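PDB 4A26: putative c-1-tetrahydrofolate synthase, cytoplasmic from Leishmania major, which probably interconverts folate-bound one-carbon units, oxidising N5,N10-methylenetetrahydrofolate with NADP+ or NAD+ and hydrolysing the methenyl product to the formyl form. Local coordinates for residues A41-G46 / E88-D93; Q56-A61 / G98-L103; V72-D77 / E81-N86; P142-C147 / L290-A295. All blocks are in the same frame, centred on the assembly; numbering follows the deposited sequence.

Contacts 1, 2 and 3 lie within the N-terminal catalytic domain, around one parallel sheet in the strand order 68-74, 39-45, 98-101. Contacts 1 and 3 share helix 80-91 and have centres about 8 Å apart; contact 2, its centre about 11 Å from that of contact 1, brings helix 49-64 to strand 98-101. Along the chain, the segments of contacts 1 and 2 alternate, and contact 3 falls between the two halves of each. Contact 4 comes later, in the NAD(P)-binding region, its centre about 15 Å from the centre of contact 2. Helix 279-297 carries half of contact 4 and also touches helix 49-64, so the C-terminal helix packs back against the catalytic domain.

Contact 1: residues A41-G46 / E88-D93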
loop_
_atom_site.group_PDB
_atom_site.type_symbol
_atom_site.label_atom_id
_atom_site.label_comp_id
_atom_site.label_asym_id
_atom_site.label_seq_id
_atom_site.Cartn_x
_atom_site.Cartn_y
_atom_site.Cartn_z
ATOM N N ALA A 41 -0.804 5.065 25.409
ATOM C CA ALA A 41 -0.073 6.281 25.710
ATOM C C ALA A 41 -0.315 7.312 24.623
ATOM O O ALA A 41 -0.416 6.969 23.447
ATOM C CB ALA A 41 1.411 5.986 25.827
ATOM N N SER A 42 -0.414 8.576 25.020
ATOM C CA SER A 42 -0.520 9.672 24.066
ATOM C C SER A 42 0.481 10.768 24.404
ATOM O O SER A 42 0.845 10.948 25.568
ATOM C CB SER A 42 -1.942 10.245 24.043
ATOM O OG SER A 42 -2.314 10.737 25.313
ATOM N N ILE A 43 0.929 11.481 23.375
ATOM C CA ILE A 43 1.745 12.668 23.555
ATOM C C ILE A 43 1.026 13.841 22.903
ATOM O O ILE A 43 0.657 13.778 21.735
ATOM C CB ILE A 43 3.153 12.501 22.944
ATOM C CG1 ILE A 43 3.901 11.356 23.628
ATOM C CG2 ILE A 43 3.952 13.776 23.107
ATOM C CD1 ILE A 43 5.242 11.032 23.000
ATOM N N ILE A 44 0.805 14.895 23.679
ATOM C CA ILE A 44 0.238 16.135 23.168
ATOM C C ILE A 44 1.211 17.261 23.505
ATOM O O ILE A 44 1.776 17.297 24.602
ATOM C CB ILE A 44 -1.169 16.420 23.755
ATOM C CG1 ILE A 44 -1.809 17.626 23.063
ATOM C CG2 ILE A 44 -1.104 16.652 25.259
ATOM C CD1 ILE A 44 -3.180 17.980 23.605
ATOM N N VAL A 45 1.416 18.157 22.542
ATOM C CA VAL A 45 2.357 19.261 22.677
ATOM C C VAL A 45 1.595 20.577 22.584
ATOM O O VAL A 45 0.782 20.778 21.679
ATOM C CB VAL A 45 3.446 19.198 21.592
ATOM C CG1 VAL A 45 4.363 20.418 21.671
ATOM C CG2 VAL A 45 4.245 17.913 21.729
ATOM N N GLY A 46 1.862 21.470 23.528
ATOM C CA GLY A 46 1.088 22.696 23.656
ATOM C C GLY A 46 -0.235 22.432 24.347
ATOM O O GLY A 46 -0.388 21.427 25.042
ATOM N N GLU A 88 10.713 8.076 22.866
ATOM C CA GLU A 88 11.610 6.948 23.143
ATOM C C GLU A 88 11.354 6.346 24.531
ATOM O O GLU A 88 11.424 5.129 24.703
ATOM C CB GLU A 88 13.079 7.379 23.021
ATOM C CG GLU A 88 14.093 6.227 23.075
ATOM C CD GLU A 88 13.972 5.254 21.902
ATOM O OE1 GLU A 88 13.444 5.641 20.835
ATOM O OE2 GLU A 88 14.423 4.098 22.046
ATOM N N LYS A 89 11.065 7.195 25.515
ATOM C CA LYS A 89 10.736 6.714 26.854
ATOM C C LYS A 89 9.522 5.784 26.798
ATOM O O LYS A 89 9.515 4.721 27.422
ATOM C CB LYS A 89 10.463 7.883 27.806
ATOM N N LEU A 90 8.509 6.189 26.036
ATOM C CA LEU A 90 7.306 5.373 25.852
ATOM C C LEU A 90 7.603 4.096 25.064
ATOM O O LEU A 90 7.023 3.053 25.357
ATOM C CB LEU A 90 6.190 6.184 25.171
ATOM C CG LEU A 90 5.671 7.397 25.956
ATOM C CD1 LEU A 90 4.769 8.269 25.093
ATOM C CD2 LEU A 90 4.953 6.965 27.221
ATOM N N ASN A 91 8.507 4.169 24.083
ATOM C CA ASN A 91 8.940 2.972 23.356
ATOM C C ASN A 91 9.489 1.930 24.319
ATOM O O ASN A 91 9.134 0.758 24.242
ATOM C CB ASN A 91 10.015 3.294 22.308
ATOM C CG ASN A 91 9.458 3.968 21.065
ATOM O OD1 ASN A 91 8.321 3.729 20.663
ATOM N ND2 ASN A 91 10.280 4.802 20.434
ATOM N N ASN A 92 10.344 2.379 25.236
ATOM C CA ASN A 92 10.997 1.499 26.206
ATOM C C ASN A 92 10.202 1.298 27.505
ATOM O O ASN A 92 10.737 0.759 28.476
ATOM C CB ASN A 92 12.397 2.036 26.537
ATOM C CG ASN A 92 13.284 2.147 25.310
ATOM O OD1 ASN A 92 13.472 1.176 24.576
ATOM N ND2 ASN A 92 13.836 3.333 25.082
ATOM N N ASP A 93 8.939 1.730 27.518
ATOM C CA ASP A 93 8.048 1.538 28.666
ATOM C C ASP A 93 7.150 0.319 28.416
ATOM O O ASP A 93 6.229 0.385 27.602
ATOM C CB ASP A 93 7.197 2.796 28.886
ATOM C CG ASP A 93 6.387 2.753 30.175
ATOM O OD1 ASP A 93 6.284 1.686 30.811
ATOM O OD2 ASP A 93 5.848 3.808 30.561
#
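Leu90 meets the sheet with both of its methyl groups, CD1 chiefly against Ile43 and CD2 against Ala41, two residues on the same face of strand 39-45. The CD1 branch lies 3.5 Å from Ile43 CD1 and equally close to Ile43 CG1, which makes this a contact with the whole ethyl arm. The CD2 branch turns to Ala41, with 3.9 Å between Leu90 CD2 and Ala41 CB. Leu90 has the most surface buried here, somewhat more than its two partners together. The side chains of Ile43 and Leu90 lie alongside each other, pointing opposite ways, and Ile43 presents its ethyl arm because CG1 stands opposite the carbonyl carbon (chi1 -62°). Ser42, between the two partners, sends its side chain to the other face, where its OG hydrogen-bonds His59.

The helix end carrying Leu90 has polar ties of its own. Asn91 ND2 donates to Glu88 OE1 over 3.3 Å, meeting the oxygen from above the carboxylate plane, and Asn92 ND2 reaches Glu88 OE2 at 3.2 Å. Asn91 further bonds Lys117 and His119, which fixes its amide.

All three touching residues are buried and the contact is purely apolar. Helix 80-91, running from strand 68-74 to strand 98-101, passes over the central strand 39-45 between them, the arrangement of a beta-alpha-beta crossover in an alpha/beta/alpha sandwich.

Contact 2: residues Q56-A61 / G98-L103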
loop_
_atom_site.group_PDB
_atom_site.type_symbol
_atom_site.label_atom_id
_atom_site.label_comp_id
_atom_site.label_asym_id
_atom_site.label_seq_id
_atom_site.Cartn_x
_atom_site.Cartn_y
_atom_site.Cartn_z
ATOM N N GLN A 56 -8.928 13.362 25.701
ATOM C CA GLN A 56 -9.791 12.975 26.820
ATOM C C GLN A 56 -10.694 11.820 26.398
ATOM O O GLN A 56 -10.732 10.780 27.055
ATOM C CB GLN A 56 -10.654 14.154 27.297
ATOM C CG GLN A 56 -9.911 15.210 28.107
ATOM C CD GLN A 56 -10.726 16.486 28.299
ATOM O OE1 GLN A 56 -11.946 16.439 28.481
ATOM N NE2 GLN A 56 -10.052 17.633 28.261
ATOM N N LEU A 57 -11.415 12.018 25.292
ATOM C CA LEU A 57 -12.348 11.016 24.760
ATOM C C LEU A 57 -11.710 9.646 24.547
ATOM O O LEU A 57 -12.322 8.628 24.854
ATOM C CB LEU A 57 -12.959 11.484 23.435
ATOM C CG LEU A 57 -14.063 12.542 23.477
ATOM C CD1 LEU A 57 -14.492 12.878 22.054
ATOM C CD2 LEU A 57 -15.257 12.079 24.305
ATOM N N LYS A 58 -10.496 9.620 24.006
ATOM C CA LYS A 58 -9.779 8.358 23.816
ATOM C C LYS A 58 -9.478 7.712 25.164
ATOM O O LYS A 58 -9.662 6.509 25.327
ATOM C CB LYS A 58 -8.473 8.569 23.044
ATOM C CG LYS A 58 -8.654 8.963 21.587
ATOM C CD LYS A 58 -7.318 9.301 20.937
ATOM C CE LYS A 58 -7.506 9.930 19.566
ATOM N NZ LYS A 58 -6.212 10.112 18.840
ATOM N N HIS A 59 -9.031 8.518 26.125
ATOM C CA HIS A 59 -8.649 8.010 27.444
ATOM C C HIS A 59 -9.847 7.583 28.284
ATOM O O HIS A 59 -9.719 6.707 29.137
ATOM C CB HIS A 59 -7.791 9.033 28.206
ATOM C CG HIS A 59 -6.415 9.206 27.639
ATOM N ND1 HIS A 59 -5.643 8.142 27.220
ATOM C CD2 HIS A 59 -5.670 10.315 27.427
ATOM C CE1 HIS A 59 -4.484 8.589 26.769
ATOM N NE2 HIS A 59 -4.475 9.904 26.881
ATOM N N LYS A 60 -11.007 8.192 28.040
ATOM C CA LYS A 60 -12.244 7.780 28.710
ATOM C C LYS A 60 -12.686 6.414 28.175
ATOM O O LYS A 60 -13.017 5.516 28.948
ATOM C CB LYS A 60 -13.348 8.831 28.533
ATOM C CG LYS A 60 -14.365 8.881 29.689
ATOM C CD LYS A 60 -14.864 10.314 29.945
ATOM C CE LYS A 60 -15.576 10.466 31.297
ATOM N NZ LYS A 60 -17.046 10.172 31.250
ATOM N N ALA A 61 -12.663 6.252 26.854
ATOM C CA ALA A 61 -12.948 4.960 26.232
ATOM C C ALA A 61 -12.007 3.880 26.770
ATOM O O ALA A 61 -12.436 2.765 27.063
ATOM C CB ALA A 61 -12.830 5.058 24.721
ATOM N N GLY A 98 0.456 0.873 23.216
ATOM C CA GLY A 98 0.107 1.751 22.098
ATOM C C GLY A 98 0.612 3.162 22.352
ATOM O O GLY A 98 0.611 3.639 23.495
ATOM N N ILE A 99 1.050 3.824 21.283
ATOM C CA ILE A 99 1.594 5.180 21.367
ATOM C C ILE A 99 1.039 6.036 20.239
ATOM O O ILE A 99 1.276 5.750 19.067
ATOM C CB ILE A 99 3.139 5.180 21.277
ATOM C CG1 ILE A 99 3.750 4.474 22.492
ATOM C CG2 ILE A 99 3.675 6.604 21.189
ATOM C CD1 ILE A 99 5.262 4.312 22.422
ATOM N N ILE A 100 0.291 7.078 20.596
ATOM C CA ILE A 100 -0.161 8.069 19.618
ATOM C C ILE A 100 0.360 9.459 19.980
ATOM O O ILE A 100 0.448 9.813 21.153
ATOM C CB ILE A 100 -1.704 8.111 19.473
ATOM C CG1 ILE A 100 -2.396 8.317 20.826
ATOM C CG2 ILE A 100 -2.198 6.834 18.837
ATOM C CD1 ILE A 100 -3.818 8.842 20.713
ATOM N N VAL A 101 0.729 10.222 18.958
ATOM C CA VAL A 101 1.094 11.618 19.115
ATOM C C VAL A 101 -0.051 12.429 18.553
ATOM O O VAL A 101 -0.380 12.297 17.373
ATOM C CB VAL A 101 2.377 11.958 18.348
ATOM C CG1 VAL A 101 2.579 13.460 18.301
ATOM C CG2 VAL A 101 3.573 11.273 18.991
ATOM N N GLN A 102 -0.664 13.255 19.398
ATOM C CA GLN A 102 -1.849 14.012 19.004
ATOM C C GLN A 102 -1.478 15.119 18.025
ATOM O O GLN A 102 -0.604 15.941 18.309
ATOM C CB GLN A 102 -2.541 14.606 20.230
ATOM C CG GLN A 102 -3.914 15.211 19.942
ATOM C CD GLN A 102 -4.913 14.196 19.406
ATOM O OE1 GLN A 102 -4.951 13.042 19.851
ATOM N NE2 GLN A 102 -5.732 14.625 18.447
ATOM N N LEU A 103 -2.152 15.128 16.877
ATOM C CA LEU A 103 -1.852 16.067 15.798
ATOM C C LEU A 103 -2.943 17.137 15.693
ATOM O O LEU A 103 -4.075 16.911 16.125
ATOM C CB LEU A 103 -1.737 15.306 14.473
ATOM C CG LEU A 103 -0.633 14.244 14.389
ATOM C CD1 LEU A 103 -0.800 13.390 13.141
ATOM C CD2 LEU A 103 0.750 14.887 14.422
#
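Lys58, the lysine of the Y-x-x-x-K sequence motif of this enzyme family, reaches from helix 49-64 to Ile100 of strand 98-101 and to Gln102 just along the chain. The motif tyrosine is Tyr54, which also touches Gln102; as in relatives, this region probably borders the folate-binding cleft. The CA atoms of Lys58 and Ile100 are 10.5 Å apart, a gap the lysine spans with a chain extended beyond CG. The end of that chain, CD to NZ, meets the CD1 methyl of Ile100: Ile100 CD1 lies 3.5 Å from Lys58 CD and 3.3 Å from Lys58 NZ. Ile100 places CG1 between its backbone N and carbonyl carbon (chi1 54°), which sends the ethyl arm out toward the helix.

Gln102 comes in at a slant. Its chain bends at chi2 (61°), bringing OE1 to 3.3 Å from Lys58 NZ, a weak hydrogen bond in which the lysine is the donor.

On the helix side, Lys58 also touches Leu285 of helix 279-297. Ile100 pairs through its backbone with Ala41 and Ile43 of strand 39-45, which places the contact between the edge strand of the sheet and the two helices 49-64 and 279-297.

Contact 3: residues V72-D77 / E81-N86; sequences VELPED and EVLEVN
Leu74 divides its two methyls mainly between Leu83 and Asn86 on the facing helix. With CG opposite the carbonyl carbon (chi1 -59°), its CD1 comes within 3.4 Å of Leu83 CD1 and 3.8 Å of Leu83 CA. Leu83 has a different rotation about its first bond, with CG opposite the backbone N (chi1 172°), and the two leucines cross at nearly a right angle.

The CD2 methyl of Leu74 sits over the flat face of the Asn86 amide, 3.8 Å from both Asn86 CG and Asn86 ND2. The amide is held in this attitude from within the helix: Asn86 ND2 donates to Val82 O at 2.6 Å, with the acceptor nearly in the amide plane. Val82 O also accepts from Asn86 N, the two donors coming from opposite faces of its carbonyl plane. Val72 adds a looser touch, its CG1 lying 4.1 Å from Asn86 OD1.

Strand 72-74 and helix 81-86 run antiparallel (174°), with axes 10.4 Å apart at closest, as expected where a strand turns back into the helix that follows it. Strand 68-74 is at the edge of the sheet beside strand 39-45, and Leu83, on helix 80-91, also packs on Ile43 and Val45 of that neighbouring strand.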
loop_
_atom_site.group_PDB
_atom_site.type_symbol
_atom_site.label_atom_id
_atom_site.label_comp_id
_atom_site.label_asym_id
_atom_site.label_seq_id
_atom_site.Cartn_x
_atom_site.Cartn_y
_atom_site.Cartn_z
ATOM N N VAL A 72 1.125 12.152 28.256
ATOM C CA VAL A 72 2.304 12.993 28.380
ATOM C C VAL A 72 1.978 14.348 27.761
ATOM O O VAL A 72 1.654 14.423 26.575
ATOM C CB VAL A 72 3.502 12.372 27.644
ATOM C CG1 VAL A 72 4.712 13.285 27.723
ATOM C CG2 VAL A 72 3.825 10.999 28.217
ATOM N N GLU A 73 2.046 15.410 28.564
ATOM C CA GLU A 73 1.750 16.764 28.086
ATOM C C GLU A 73 3.000 17.638 28.087
ATOM O O GLU A 73 3.465 18.064 29.142
ATOM C CB GLU A 73 0.656 17.412 28.935
ATOM C CG GLU A 73 -0.628 16.591 29.021
ATOM C CD GLU A 73 -1.777 17.343 29.666
ATOM O OE1 GLU A 73 -1.788 18.589 29.588
ATOM O OE2 GLU A 73 -2.672 16.685 30.243
ATOM N N LEU A 74 3.536 17.895 26.895
ATOM C CA LEU A 74 4.743 18.703 26.733
ATOM C C LEU A 74 4.384 20.155 26.413
ATOM O O LEU A 74 3.343 20.414 25.800
ATOM C CB LEU A 74 5.623 18.131 25.619
ATOM C CG LEU A 74 6.094 16.684 25.789
ATOM C CD1 LEU A 74 6.848 16.232 24.551
ATOM C CD2 LEU A 74 6.958 16.520 27.034
ATOM N N PRO A 75 5.240 21.113 26.826
ATOM C CA PRO A 75 4.997 22.519 26.501
ATOM C C PRO A 75 4.914 22.802 24.999
ATOM O O PRO A 75 5.369 22.000 24.181
ATOM C CB PRO A 75 6.203 23.235 27.114
ATOM C CG PRO A 75 6.649 22.353 28.203
ATOM C CD PRO A 75 6.401 20.960 27.720
ATOM N N GLU A 76 4.335 23.945 24.652
ATOM C CA GLU A 76 4.099 24.306 23.255
ATOM C C GLU A 76 5.389 24.655 22.508
ATOM O O GLU A 76 5.467 24.472 21.294
ATOM C CB GLU A 76 3.128 25.490 23.183
ATOM C CG GLU A 76 2.489 25.712 21.820
ATOM C CD GLU A 76 1.117 26.346 21.935
ATOM O OE1 GLU A 76 0.148 25.610 22.237
ATOM O OE2 GLU A 76 1.015 27.580 21.750
ATOM N N ASP A 77 6.387 25.146 23.242
ATOM C CA ASP A 77 7.628 25.667 22.656
ATOM C C ASP A 77 8.813 24.705 22.828
ATOM O O ASP A 77 9.969 25.130 22.861
ATOM C CB ASP A 77 7.958 27.043 23.270
ATOM C CG ASP A 77 8.224 26.982 24.779
ATOM O OD1 ASP A 77 7.739 26.050 25.449
ATOM O OD2 ASP A 77 8.917 27.879 25.298
ATOM N N GLU A 81 14.075 17.418 19.715
ATOM C CA GLU A 81 14.892 16.427 20.426
ATOM C C GLU A 81 14.170 15.943 21.683
ATOM O O GLU A 81 14.063 14.739 21.915
ATOM C CB GLU A 81 16.268 17.009 20.801
ATOM C CG GLU A 81 17.458 16.042 20.640
ATOM C CD GLU A 81 17.447 14.870 21.624
ATOM O OE1 GLU A 81 16.607 13.954 21.463
ATOM O OE2 GLU A 81 18.297 14.851 22.545
ATOM N N VAL A 82 13.656 16.886 22.468
ATOM C CA VAL A 82 13.016 16.574 23.746
ATOM C C VAL A 82 11.703 15.811 23.554
ATOM O O VAL A 82 11.409 14.890 24.311
ATOM C CB VAL A 82 12.772 17.849 24.583
ATOM C CG1 VAL A 82 12.005 17.520 25.852
ATOM C CG2 VAL A 82 14.091 18.521 24.920
ATOM N N LEU A 83 10.919 16.190 22.548
ATOM C CA LEU A 83 9.723 15.429 22.177
ATOM C C LEU A 83 10.090 13.976 21.904
ATOM O O LEU A 83 9.506 13.061 22.479
ATOM C CB LEU A 83 9.055 16.029 20.931
ATOM C CG LEU A 83 7.895 15.237 20.312
ATOM C CD1 LEU A 83 6.741 15.123 21.305
ATOM C CD2 LEU A 83 7.432 15.870 19.010
ATOM N N GLU A 84 11.061 13.777 21.020
ATOM C CA GLU A 84 11.489 12.437 20.617
ATOM C C GLU A 84 12.022 11.603 21.785
ATOM O O GLU A 84 11.857 10.386 21.801
ATOM C CB GLU A 84 12.550 12.531 19.516
ATOM C CG GLU A 84 12.006 13.012 18.177
ATOM C CD GLU A 84 12.980 12.800 17.038
ATOM O OE1 GLU A 84 14.208 12.819 17.280
ATOM O OE2 GLU A 84 12.512 12.606 15.895
ATOM N N VAL A 85 12.664 12.259 22.751
ATOM C CA VAL A 85 13.127 11.590 23.970
ATOM C C VAL A 85 11.945 10.982 24.721
ATOM O O VAL A 85 11.992 9.820 25.131
ATOM C CB VAL A 85 13.894 12.562 24.903
ATOM C CG1 VAL A 85 13.932 12.033 26.332
ATOM C CG2 VAL A 85 15.299 12.807 24.373
ATOM N N ASN A 86 10.886 11.771 24.891
ATOM C CA ASN A 86 9.663 11.285 25.530
ATOM C C ASN A 86 8.991 10.182 24.726
ATOM O O ASN A 86 8.407 9.267 25.303
ATOM C CB ASN A 86 8.674 12.425 25.772
ATOM C CG ASN A 86 9.150 13.386 26.836
ATOM O OD1 ASN A 86 8.796 13.257 28.009
ATOM N ND2 ASN A 86 9.970 14.348 26.438
#

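Contact 4: residues P142-C147 / L290-A295; sequences PPFTPC and LEAFKA
Pro143 has helical backbone angles (phi -63°, psi -34°) and Phe144 returns to an extended conformation; the nearest CA atoms of the two segments are those of Pro143 and Ala292, 7.2 Å apart. Further on, the loop reaches Pro146, the N-cap of helix 147-159.

Phe144 makes the apolar part of the contact. Its ring meets the helix with an edge, the methyl of Ala292 lying near the ring plane: Ala292 CB is 3.6 Å from Phe144 CZ and 3.7 Å from Phe144 CE1. A chi1 of -51° keeps the ring beside the backbone N and lets this far edge reach the helix, where the side chain also touches Asn288. Glu291, the residue before Ala292, reaches toward the loop with its chain extended and brings OE1 to 3.4 Å from Pro143 O.

That oxygen pair consists of two acceptors, so it is proximity without a bond. Glu291 OE2 has a long, weak ion pair with Lys150, and a hydrogen bond from Asn288 ND2, earlier in the same helix, to Thr145 O also ties the loop to it. Between 142-147 and 290-295 themselves, the chemistry implies an apolar join, the ring edge of Phe144 on the methyl of Ala292, while the polar approach contributes no bond.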
loop_
_atom_site.group_PDB
_atom_site.type_symbol
_atom_site.label_atom_id
_atom_site.label_comp_id
_atom_site.label_asym_id
_atom_site.label_seq_id
_atom_site.Cartn_x
_atom_site.Cartn_y
_atom_site.Cartn_z
ATOM N N PRO A 142 -0.294 -6.529 8.974
ATOM C CA PRO A 142 0.341 -5.562 9.859
ATOM C C PRO A 142 -0.147 -5.721 11.296
ATOM O O PRO A 142 -1.268 -6.187 11.507
ATOM C CB PRO A 142 -0.123 -4.224 9.292
ATOM C CG PRO A 142 -1.449 -4.518 8.702
ATOM C CD PRO A 142 -1.381 -5.923 8.186
ATOM N N PRO A 143 0.685 -5.340 12.281
ATOM C CA PRO A 143 0.237 -5.363 13.674
ATOM C C PRO A 143 -0.931 -4.410 13.919
ATOM O O PRO A 143 -1.799 -4.704 14.735
ATOM C CB PRO A 143 1.475 -4.900 14.451
ATOM C CG PRO A 143 2.276 -4.127 13.470
ATOM C CD PRO A 143 2.047 -4.793 12.152
ATOM N N PHE A 144 -0.938 -3.283 13.206
ATOM C CA PHE A 144 -2.001 -2.294 13.300
ATOM C C PHE A 144 -2.493 -1.871 11.921
ATOM O O PHE A 144 -1.693 -1.644 11.012
ATOM C CB PHE A 144 -1.501 -1.049 14.028
ATOM C CG PHE A 144 -0.834 -1.337 15.337
ATOM C CD1 PHE A 144 -1.585 -1.584 16.474
ATOM C CD2 PHE A 144 0.548 -1.361 15.432
ATOM C CE1 PHE A 144 -0.967 -1.850 17.683
ATOM C CE2 PHE A 144 1.169 -1.619 16.633
ATOM C CZ PHE A 144 0.414 -1.865 17.762
ATOM N N THR A 145 -3.812 -1.763 11.780
ATOM C CA THR A 145 -4.431 -1.132 10.614
ATOM C C THR A 145 -4.925 0.243 11.047
ATOM O O THR A 145 -5.255 0.425 12.220
ATOM C CB THR A 145 -5.617 -1.963 10.071
ATOM O OG1 THR A 145 -6.320 -2.582 11.160
ATOM C CG2 THR A 145 -5.120 -3.042 9.133
ATOM N N PRO A 146 -4.961 1.220 10.116
ATOM C CA PRO A 146 -5.476 2.543 10.460
ATOM C C PRO A 146 -6.902 2.466 10.989
ATOM O O PRO A 146 -7.754 1.832 10.372
ATOM C CB PRO A 146 -5.423 3.299 9.129
ATOM C CG PRO A 146 -4.363 2.642 8.375
ATOM C CD PRO A 146 -4.437 1.191 8.740
ATOM N N CYS A 147 -7.142 3.116 12.123
ATOM C CA CYS A 147 -8.382 2.956 12.877
ATOM C C CYS A 147 -9.637 3.170 12.046
ATOM O O CYS A 147 -10.407 2.229 11.845
ATOM C CB CYS A 147 -8.387 3.896 14.076
ATOM S SG CYS A 147 -7.059 3.547 15.230
ATOM N N LEU A 290 -5.260 -3.514 22.148
ATOM C CA LEU A 290 -5.403 -4.837 22.758
ATOM C C LEU A 290 -4.456 -5.812 22.064
ATOM O O LEU A 290 -3.664 -6.478 22.722
ATOM C CB LEU A 290 -6.847 -5.346 22.666
ATOM C CG LEU A 290 -7.318 -6.374 23.709
ATOM C CD1 LEU A 290 -8.585 -7.063 23.220
ATOM C CD2 LEU A 290 -6.265 -7.404 24.032
ATOM N N GLU A 291 -4.540 -5.873 20.733
ATOM C CA GLU A 291 -3.677 -6.742 19.924
ATOM C C GLU A 291 -2.197 -6.542 20.234
ATOM O O GLU A 291 -1.436 -7.507 20.255
ATOM C CB GLU A 291 -3.923 -6.529 18.423
ATOM C CG GLU A 291 -5.089 -7.341 17.860
ATOM C CD GLU A 291 -5.390 -7.025 16.390
ATOM O OE1 GLU A 291 -4.452 -6.650 15.637
ATOM O OE2 GLU A 291 -6.577 -7.160 15.993
ATOM N N ALA A 292 -1.796 -5.293 20.470
ATOM C CA ALA A 292 -0.417 -4.982 20.855
ATOM C C ALA A 292 -0.068 -5.616 22.197
ATOM O O ALA A 292 0.984 -6.232 22.339
ATOM C CB ALA A 292 -0.210 -3.478 20.921
ATOM N N PHE A 293 -0.956 -5.448 23.174
ATOM C CA PHE A 293 -0.804 -6.050 24.501
ATOM C C PHE A 293 -0.883 -7.572 24.421
ATOM O O PHE A 293 -0.165 -8.279 25.126
ATOM C CB PHE A 293 -1.878 -5.497 25.444
ATOM C CG PHE A 293 -1.946 -6.186 26.780
ATOM C CD1 PHE A 293 -0.896 -6.096 27.674
ATOM C CD2 PHE A 293 -3.073 -6.902 27.151
ATOM C CE1 PHE A 293 -0.956 -6.714 28.909
ATOM C CE2 PHE A 293 -3.142 -7.522 28.385
ATOM C CZ PHE A 293 -2.080 -7.427 29.266
ATOM N N LYS A 294 -1.754 -8.066 23.549
ATOM C CA LYS A 294 -1.891 -9.500 23.311
ATOM C C LYS A 294 -0.615 -10.024 22.645
ATOM O O LYS A 294 -0.114 -11.088 23.002
ATOM C CB LYS A 294 -3.127 -9.773 22.443
ATOM C CG LYS A 294 -3.843 -11.085 22.727
ATOM C CD LYS A 294 -5.362 -10.957 22.544
ATOM C CE LYS A 294 -5.778 -10.722 21.093
ATOM N NZ LYS A 294 -5.610 -11.942 20.254
ATOM N N ALA A 295 -0.085 -9.253 21.697
ATOM C CA ALA A 295 1.161 -9.592 21.009
ATOM C C ALA A 295 2.363 -9.572 21.950
ATOM O O ALA A 295 3.179 -10.493 21.938
ATOM C CB ALA A 295 1.396 -8.637 19.848
#